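Long-range contacts in surface presentation of antigens protein SpaK (Salmonella typhimurium, PDB 2FM8), which acts as a type III secretion chaperone, storing effectors such as SipA and SopE in the bacterial cytoplasm in a secretion-competent state: residues Trp53-Leu58 with Glu97-Ala102; Phe83-Gln88 with Lys101-Pro106. All coordinates share one frame; numbering follows the deposited sequence.

Interaction 1. Residues Trp53-Leu58 with Glu97-Ala102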
# COMPACT_ATOMS: atom_id res chain seq x y z
N TRP A 53 2.86 -24.26 -0.92
CA TRP A 53 2.45 -23.02 -1.53
C TRP A 53 2.07 -23.18 -3.01
O TRP A 53 2.76 -23.84 -3.79
CB TRP A 53 3.59 -22.01 -1.46
CG TRP A 53 3.92 -21.48 -0.11
CD1 TRP A 53 4.79 -22.00 0.77
CD2 TRP A 53 3.40 -20.28 0.50
NE1 TRP A 53 4.86 -21.23 1.88
CE2 TRP A 53 4.02 -20.16 1.75
CE3 TRP A 53 2.49 -19.30 0.10
CZ2 TRP A 53 3.75 -19.10 2.62
CZ3 TRP A 53 2.21 -18.24 0.97
CH2 TRP A 53 2.84 -18.15 2.21
N ILE A 54 0.97 -22.52 -3.40
CA ILE A 54 0.62 -22.36 -4.81
C ILE A 54 0.72 -20.87 -5.09
O ILE A 54 0.19 -20.07 -4.30
CB ILE A 54 -0.82 -22.85 -5.10
CG1 ILE A 54 -0.98 -24.33 -4.75
CG2 ILE A 54 -1.23 -22.64 -6.57
CD1 ILE A 54 -2.48 -24.74 -4.64
N TRP A 55 1.39 -20.48 -6.16
CA TRP A 55 1.49 -19.06 -6.46
C TRP A 55 1.66 -18.78 -7.94
O TRP A 55 1.90 -19.69 -8.72
CB TRP A 55 2.59 -18.40 -5.64
CG TRP A 55 3.97 -18.51 -6.18
CD1 TRP A 55 4.65 -17.59 -6.97
CD2 TRP A 55 4.88 -19.58 -5.97
NE1 TRP A 55 5.91 -18.03 -7.24
CE2 TRP A 55 6.08 -19.25 -6.65
CE3 TRP A 55 4.80 -20.77 -5.26
CZ2 TRP A 55 7.18 -20.08 -6.64
CZ3 TRP A 55 5.89 -21.59 -5.25
CH2 TRP A 55 7.07 -21.25 -5.93
N ALA A 56 1.50 -17.52 -8.29
CA ALA A 56 1.68 -17.04 -9.65
C ALA A 56 2.09 -15.58 -9.61
O ALA A 56 1.53 -14.79 -8.85
CB ALA A 56 0.39 -17.18 -10.44
N GLN A 57 3.07 -15.22 -10.42
CA GLN A 57 3.32 -13.81 -10.75
C GLN A 57 2.27 -13.28 -11.70
O GLN A 57 1.82 -13.99 -12.59
CB GLN A 57 4.70 -13.65 -11.38
CG GLN A 57 5.81 -13.93 -10.40
CD GLN A 57 7.16 -13.89 -11.05
OE1 GLN A 57 7.29 -13.44 -12.20
NE2 GLN A 57 8.20 -14.33 -10.33
N LEU A 58 1.85 -12.03 -11.51
CA LEU A 58 0.69 -11.54 -12.19
C LEU A 58 0.97 -10.64 -13.39
O LEU A 58 0.04 -10.11 -13.98
CB LEU A 58 -0.26 -10.84 -11.22
CG LEU A 58 -0.88 -11.73 -10.15
CD1 LEU A 58 -1.59 -10.87 -9.12
CD2 LEU A 58 -1.83 -12.76 -10.76
N GLU A 97 7.09 -8.08 -9.91
CA GLU A 97 5.72 -8.38 -10.29
C GLU A 97 4.90 -8.75 -9.07
O GLU A 97 5.40 -9.40 -8.17
CB GLU A 97 5.70 -9.54 -11.28
CG GLU A 97 6.56 -9.32 -12.52
CD GLU A 97 6.16 -10.23 -13.73
OE1 GLU A 97 5.12 -10.96 -13.67
OE2 GLU A 97 6.89 -10.14 -14.74
N LEU A 98 3.64 -8.30 -9.03
CA LEU A 98 2.75 -8.73 -7.99
C LEU A 98 2.53 -10.25 -8.05
O LEU A 98 2.34 -10.83 -9.14
CB LEU A 98 1.41 -8.03 -8.11
CG LEU A 98 0.46 -8.20 -6.92
CD1 LEU A 98 1.00 -7.49 -5.68
CD2 LEU A 98 -0.88 -7.60 -7.33
N THR A 99 2.51 -10.88 -6.88
CA THR A 99 2.35 -12.33 -6.77
C THR A 99 1.10 -12.70 -5.98
O THR A 99 0.80 -12.12 -4.94
CB THR A 99 3.64 -12.92 -6.16
OG1 THR A 99 4.72 -12.67 -7.09
CG2 THR A 99 3.54 -14.40 -6.01
N LEU A 100 0.32 -13.64 -6.52
CA LEU A 100 -0.83 -14.18 -5.82
C LEU A 100 -0.39 -15.51 -5.21
O LEU A 100 0.18 -16.34 -5.91
CB LEU A 100 -1.99 -14.43 -6.78
CG LEU A 100 -3.28 -14.99 -6.16
CD1 LEU A 100 -3.89 -13.92 -5.21
CD2 LEU A 100 -4.29 -15.41 -7.25
N LYS A 101 -0.68 -15.72 -3.93
CA LYS A 101 -0.11 -16.87 -3.21
C LYS A 101 -1.18 -17.50 -2.32
O LYS A 101 -1.94 -16.79 -1.65
CB LYS A 101 1.02 -16.45 -2.26
CG LYS A 101 2.09 -15.57 -2.82
CD LYS A 101 3.27 -15.41 -1.82
CE LYS A 101 2.98 -14.56 -0.59
NZ LYS A 101 4.22 -14.39 0.36
N ALA A 102 -1.19 -18.82 -2.29
CA ALA A 102 -2.02 -19.59 -1.38
C ALA A 102 -1.12 -20.49 -0.53
O ALA A 102 -0.36 -21.32 -1.07
CB ALA A 102 -2.99 -20.43 -2.17
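Ile-54 and Ala-102 exchange two backbone hydrogen bonds, Ile-54 N to Ala-102 O at 2.9 Å and Ala-102 N to Ile-54 O at 2.7 Å, and Ala-56 and Leu-100 repeat the exchange two residues further on. The strands therefore pair as antiparallel neighbours (168° between their directions), and Leu-58 N extends the pairing beyond the strand end by bonding Leu-98 O (2.7 Å, N-H...O angle 142°). Between these pairs, CA-H groups of Trp-55, Thr-99 and Lys-101 also lean on carbonyl oxygens across the gap.

Trp-55, Lys-101, Gln-57 and Thr-99 share one face; Ile-54, Ala-56, Leu-100 and Ala-102 occupy the other. The CG of Trp-55 sits between its backbone N and carbonyl carbon (chi1 83°), and the indole lies alongside Thr-99, CD1 meeting the CG2 methyl at 3.5 Å. Lys-101 runs its aliphatic chain past the benzo end of Trp-53, CB lying 3.9 Å from CZ3. Past the strand end Leu-58 and Leu-98 lie side by side, pointing the same way, CD1 to CD2 3.8 Å. Glu-97 brings OE1 within 3.6 Å of Gln-57 CB, while this same oxygen accepts a hydrogen bond from Gly-59 N.

Trp-53, Trp-55 and Lys-101 pack on apolar side chains of another protein's chain. Strands 43-48 and 90-94 flank the pair in the sheet, and helix 112-132 packs against Ile-54, Ala-56, Leu-58 and Leu-100.

Interaction 2. Residues Phe83-Gln88 with Lys101-Pro106; sequences FARGGQ and KALVHP
Arg-85 turns its CG anti to its own carbonyl carbon (chi1 -84°) and continues extended as far as NE, which carries the aliphatic chain past Leu-103 toward Pro-106. CD rests 3.7 Å from Leu-103 CD2, and beyond it Pro-106 CD sits over one face of the guanidinium, 3.3 Å above the plane and offset toward the rim. The approach is close, NH2 lying 3.2 Å from Pro-106 CG. Phe-83, its CG between the backbone N and carbonyl carbon (chi1 58°), presents the ring edge at CE1 to the Ala-102 methyl and packs on Phe-122 and Tyr-125 of helix 112-132.

Two nearly straight backbone bonds frame the single bridge between Ala-84 and Val-104: His-105 N to Phe-83 O and Arg-85 N to Leu-103 O, each 2.8 Å. Further along, a water accepts from Leu-103 N (3.0 Å) and donates to Gln-88 O, joining the two segments.

Arg-85 of the second subunit brings its NH2 close to NH1 here. Backbone bonds thus fasten the loop, while carbon packing lines the arginine up at a subunit contact where like charges would probably repel.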
# COMPACT_ATOMS: atom_id res chain seq x y z
N PHE A 83 -9.52 -22.85 0.64
CA PHE A 83 -8.43 -23.86 0.67
C PHE A 83 -7.09 -23.30 1.22
O PHE A 83 -6.09 -24.02 1.32
CB PHE A 83 -8.24 -24.56 -0.69
CG PHE A 83 -7.94 -23.62 -1.83
CD1 PHE A 83 -6.65 -23.15 -2.04
CD2 PHE A 83 -8.95 -23.17 -2.66
CE1 PHE A 83 -6.38 -22.26 -3.07
CE2 PHE A 83 -8.68 -22.27 -3.69
CZ PHE A 83 -7.40 -21.82 -3.89
N ALA A 84 -7.10 -22.03 1.60
CA ALA A 84 -5.93 -21.37 2.13
C ALA A 84 -5.97 -21.33 3.66
O ALA A 84 -7.04 -21.18 4.28
CB ALA A 84 -5.82 -19.95 1.58
N ARG A 85 -4.80 -21.45 4.26
CA ARG A 85 -4.66 -21.20 5.68
C ARG A 85 -5.07 -19.78 5.94
O ARG A 85 -4.68 -18.91 5.20
CB ARG A 85 -3.22 -21.35 6.12
CG ARG A 85 -2.83 -22.71 6.39
CD ARG A 85 -1.69 -22.69 7.33
NE ARG A 85 -1.06 -24.00 7.45
CZ ARG A 85 -1.41 -24.94 8.33
NH1 ARG A 85 -2.42 -24.75 9.18
NH2 ARG A 85 -0.75 -26.09 8.35
N GLY A 86 -5.86 -19.55 6.97
CA GLY A 86 -6.34 -18.21 7.27
C GLY A 86 -7.55 -17.79 6.45
O GLY A 86 -8.08 -16.71 6.68
N GLY A 87 -7.98 -18.63 5.51
CA GLY A 87 -9.16 -18.34 4.71
C GLY A 87 -8.98 -17.23 3.69
O GLY A 87 -9.95 -16.66 3.21
N GLN A 88 -7.72 -16.96 3.32
CA GLN A 88 -7.41 -15.85 2.48
C GLN A 88 -6.14 -16.03 1.65
O GLN A 88 -5.11 -16.47 2.15
CB GLN A 88 -7.29 -14.59 3.36
CG GLN A 88 -7.96 -13.41 2.78
CD GLN A 88 -8.04 -12.23 3.73
OE1 GLN A 88 -9.10 -11.95 4.30
NE2 GLN A 88 -6.94 -11.49 3.85
N LYS A 101 -0.68 -15.72 -3.93
CA LYS A 101 -0.11 -16.87 -3.21
C LYS A 101 -1.18 -17.50 -2.32
O LYS A 101 -1.94 -16.79 -1.65
CB LYS A 101 1.02 -16.45 -2.26
CG LYS A 101 2.09 -15.57 -2.82
CD LYS A 101 3.27 -15.41 -1.82
CE LYS A 101 2.98 -14.56 -0.59
NZ LYS A 101 4.22 -14.39 0.36
N ALA A 102 -1.19 -18.82 -2.29
CA ALA A 102 -2.02 -19.59 -1.38
C ALA A 102 -1.12 -20.49 -0.53
O ALA A 102 -0.36 -21.32 -1.07
CB ALA A 102 -2.99 -20.43 -2.17
N LEU A 103 -1.15 -20.28 0.78
CA LEU A 103 -0.56 -21.21 1.71
C LEU A 103 -1.65 -22.23 1.93
O LEU A 103 -2.61 -21.98 2.62
CB LEU A 103 -0.19 -20.51 3.03
CG LEU A 103 0.33 -21.41 4.16
CD1 LEU A 103 1.56 -22.13 3.71
CD2 LEU A 103 0.61 -20.60 5.40
N VAL A 104 -1.49 -23.39 1.32
CA VAL A 104 -2.56 -24.38 1.28
C VAL A 104 -2.83 -25.02 2.66
O VAL A 104 -1.91 -25.50 3.32
CB VAL A 104 -2.26 -25.50 0.31
CG1 VAL A 104 -3.44 -26.44 0.21
CG2 VAL A 104 -1.90 -24.94 -1.08
N HIS A 105 -4.10 -25.07 3.04
CA HIS A 105 -4.48 -25.70 4.29
C HIS A 105 -4.27 -27.22 4.15
O HIS A 105 -4.59 -27.76 3.11
CB HIS A 105 -5.94 -25.36 4.61
CG HIS A 105 -6.35 -25.75 6.01
ND1 HIS A 105 -6.49 -27.06 6.40
CD2 HIS A 105 -6.60 -25.00 7.10
CE1 HIS A 105 -6.84 -27.10 7.68
NE2 HIS A 105 -6.91 -25.86 8.13
N PRO A 106 -3.71 -27.90 5.17
CA PRO A 106 -3.52 -29.36 5.10
C PRO A 106 -4.76 -30.21 4.79
O PRO A 106 -4.63 -31.28 4.22
CB PRO A 106 -2.93 -29.71 6.47
CG PRO A 106 -2.38 -28.46 6.99
CD PRO A 106 -3.19 -27.34 6.43
O HOH W 1 -2.88 -18.07 1.94

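In the fold
Both interactions use strand 97-103 and share Lys-101 and Ala-102, but they hold different partners to it. The centre of interaction 1 lies about 6 Å, and that of interaction 2 about 10 Å, from the centre of the chain. Interaction 1 joins two interior strands of the antiparallel sheet through regular pairing; interaction 2 fastens the loop before strand 90-94 with a single bridge and a water. The two meet directly where Ile-54 CD1 packs on Val-104 CG2 at 3.6 Å. Each is largely buried, and both touch the second subunit; interaction 1 also packs Trp-53, Trp-55 and Lys-101 on another protein's chain, while interaction 2 sets Arg-85 close to Arg-85 of the second subunit.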